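Local coordinates for SH2 domain-containing protein 3C (Homo sapiens, PDB 3T6G) that acts as a signalling adapter in integrin-mediated cell adhesion and migration, its Cdc25-homology domain adopting a closed conformation that precludes canonical nucleotide exchange and is needed to bind BCAR1, at residues 82-87 and 205-210. The protein carries 2 engineered substitutions. Numbering follows the deposited sequence.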
loop_
_atom_site.group_PDB
_atom_site.type_symbol
_atom_site.label_atom_id
_atom_site.label_comp_id
_atom_site.label_asym_id
_atom_site.label_seq_id
_atom_site.Cartn_x
_atom_site.Cartn_y
_atom_site.Cartn_z
ATOM N N TRP A 82 -8.616 11.344 -6.910
ATOM C CA TRP A 82 -7.240 10.929 -6.587
ATOM C C TRP A 82 -7.048 9.427 -6.374
ATOM O O TRP A 82 -7.935 8.739 -5.866
ATOM C CB TRP A 82 -6.800 11.664 -5.337
ATOM C CG TRP A 82 -6.913 13.139 -5.495
ATOM C CD1 TRP A 82 -7.701 13.994 -4.764
ATOM C CD2 TRP A 82 -6.223 13.950 -6.455
ATOM N NE1 TRP A 82 -7.543 15.286 -5.211
ATOM C CE2 TRP A 82 -6.641 15.289 -6.249
ATOM C CE3 TRP A 82 -5.290 13.675 -7.461
ATOM C CZ2 TRP A 82 -6.160 16.348 -7.013
ATOM C CZ3 TRP A 82 -4.793 14.735 -8.216
ATOM C CH2 TRP A 82 -5.236 16.055 -7.991
ATOM N N GLY A 83 -5.888 8.919 -6.768
ATOM C CA GLY A 83 -5.558 7.510 -6.581
ATOM C C GLY A 83 -5.607 7.105 -5.115
ATOM O O GLY A 83 -5.846 5.948 -4.787
ATOM N N MET A 84 -5.384 8.063 -4.223
ATOM C CA MET A 84 -5.424 7.758 -2.812
ATOM C C MET A 84 -6.817 7.322 -2.450
ATOM O O MET A 84 -6.993 6.382 -1.666
ATOM C CB MET A 84 -5.000 8.960 -1.959
ATOM C CG MET A 84 -3.485 9.255 -1.947
ATOM S SD MET A 84 -2.422 7.861 -1.467
ATOM C CE MET A 84 -2.082 7.130 -3.052
ATOM N N GLU A 85 -7.805 8.018 -3.010
ATOM C CA GLU A 85 -9.210 7.679 -2.805
ATOM C C GLU A 85 -9.523 6.378 -3.511
ATOM O O GLU A 85 -10.149 5.484 -2.944
ATOM C CB GLU A 85 -10.114 8.789 -3.312
ATOM C CG GLU A 85 -11.581 8.457 -3.255
ATOM C CD GLU A 85 -12.439 9.708 -3.147
ATOM O OE1 GLU A 85 -11.854 10.813 -3.224
ATOM O OE2 GLU A 85 -13.680 9.591 -2.979
ATOM N N LEU A 86 -9.025 6.245 -4.731
ATOM C CA LEU A 86 -9.311 5.058 -5.527
ATOM C C LEU A 86 -8.921 3.763 -4.826
ATOM O O LEU A 86 -9.596 2.749 -4.981
ATOM C CB LEU A 86 -8.650 5.124 -6.912
ATOM C CG LEU A 86 -8.987 3.878 -7.747
ATOM C CD1 LEU A 86 -10.500 3.801 -7.965
ATOM C CD2 LEU A 86 -8.269 3.806 -9.090
ATOM N N LEU A 87 -7.834 3.775 -4.060
ATOM C CA LEU A 87 -7.342 2.514 -3.491
ATOM C C LEU A 87 -8.059 2.021 -2.220
ATOM O O LEU A 87 -7.729 0.958 -1.701
ATOM C CB LEU A 87 -5.812 2.504 -3.342
ATOM C CG LEU A 87 -5.123 3.710 -2.717
ATOM C CD1 LEU A 87 -5.387 3.735 -1.242
ATOM C CD2 LEU A 87 -3.642 3.630 -2.980
ATOM N N THR A 205 3.345 13.621 0.990
ATOM C CA THR A 205 3.409 13.661 -0.442
ATOM C C THR A 205 2.943 12.310 -0.904
ATOM O O THR A 205 2.426 12.148 -2.003
ATOM C CB THR A 205 4.903 13.866 -0.828
ATOM O OG1 THR A 205 5.085 15.103 -1.544
ATOM C CG2 THR A 205 5.443 12.689 -1.605
ATOM N N PHE A 206 3.131 11.322 -0.044
ATOM C CA PHE A 206 2.667 9.977 -0.314
ATOM C C PHE A 206 2.578 9.223 1.006
ATOM O O PHE A 206 3.577 8.726 1.505
ATOM C CB PHE A 206 3.628 9.286 -1.253
ATOM C CG PHE A 206 3.086 8.036 -1.850
ATOM C CD1 PHE A 206 3.531 7.600 -3.077
ATOM C CD2 PHE A 206 2.112 7.314 -1.198
ATOM C CE1 PHE A 206 3.032 6.462 -3.642
ATOM C CE2 PHE A 206 1.614 6.161 -1.752
ATOM C CZ PHE A 206 2.080 5.730 -2.968
ATOM N N PRO A 207 1.363 9.115 1.561
ATOM C CA PRO A 207 1.117 8.645 2.925
ATOM C C PRO A 207 1.401 7.161 3.028
ATOM O O PRO A 207 1.620 6.484 2.004
ATOM C CB PRO A 207 -0.377 8.862 3.082
ATOM C CG PRO A 207 -0.896 8.529 1.703
ATOM C CD PRO A 207 0.124 9.121 0.760
ATOM N N HIS A 208 1.389 6.650 4.253
ATOM C CA HIS A 208 1.636 5.231 4.468
ATOM C C HIS A 208 0.342 4.445 4.152
ATOM O O HIS A 208 -0.643 4.533 4.884
ATOM C CB HIS A 208 2.137 5.011 5.912
ATOM C CG HIS A 208 2.639 3.628 6.178
ATOM N ND1 HIS A 208 3.397 2.924 5.272
ATOM C CD2 HIS A 208 2.479 2.810 7.251
ATOM C CE1 HIS A 208 3.688 1.731 5.770
ATOM N NE2 HIS A 208 3.142 1.640 6.970
ATOM N N VAL A 209 0.342 3.690 3.057
ATOM C CA VAL A 209 -0.853 2.971 2.618
ATOM C C VAL A 209 -0.577 1.483 2.428
ATOM O O VAL A 209 -1.461 0.745 1.993
ATOM C CB VAL A 209 -1.436 3.524 1.253
ATOM C CG1 VAL A 209 -1.684 5.016 1.301
ATOM C CG2 VAL A 209 -0.515 3.204 0.083
ATOM N N LEU A 210 0.639 1.024 2.722
ATOM C CA LEU A 210 0.909 -0.414 2.575
ATOM C C LEU A 210 0.135 -1.328 3.542
ATOM O O LEU A 210 -0.336 -2.390 3.150
ATOM C CB LEU A 210 2.401 -0.740 2.580
ATOM C CG LEU A 210 2.720 -1.195 1.164
ATOM C CD1 LEU A 210 3.113 0.007 0.328
ATOM C CD2 LEU A 210 3.784 -2.259 1.140
#
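Met-84 reaches from the short helix 83-86 to the loop residues 206-209 and illustrates how one thioether side chain can serve several apolar neighbours at once. The contact is wholly nonpolar. Against Pro-207 the sulfur does the touching: Met-84 SD lies 3.6 Å from Pro-207 CG and equally near CD, so the sulfur lies beside the CG-CD bond of the proline, the two side chains crossing obliquely. Met-84 SD also meets Val-209 CG1 at 4.0 Å.

A Met-aromatic contact forms the second group. Met-84 CE approaches Phe-206 CE2 at 4.0 Å, the two side chains crossing at about a right angle. Met-84 SD stands 5.2 Å from the centroid of the Phe-206 ring, 45° off its normal, an oblique approach. The methionine chain bends at chi2 (-54°) and again at chi3 (91°), the second bend placing the methyl toward the phenylalanine while the sulfur stays with the proline.

Aliphatic packing is looser at the remaining pair, where Leu-87 CD2 faces Val-209 CG2 at 4.4 Å. Around these residues, Tyr-256 of helix 253-263 touches both Met-84 and Pro-207, Phe-146 stacks on Phe-206, and Leu-95 and Leu-99 of helix 93-115 back Leu-87.

All five touching residues are buried, and the arrangement is typical of the hydrophobic core of an all-helical Cdc25-homology (Ras-GEF) domain, here joining a short helix to the loop that leads into helix 210-215.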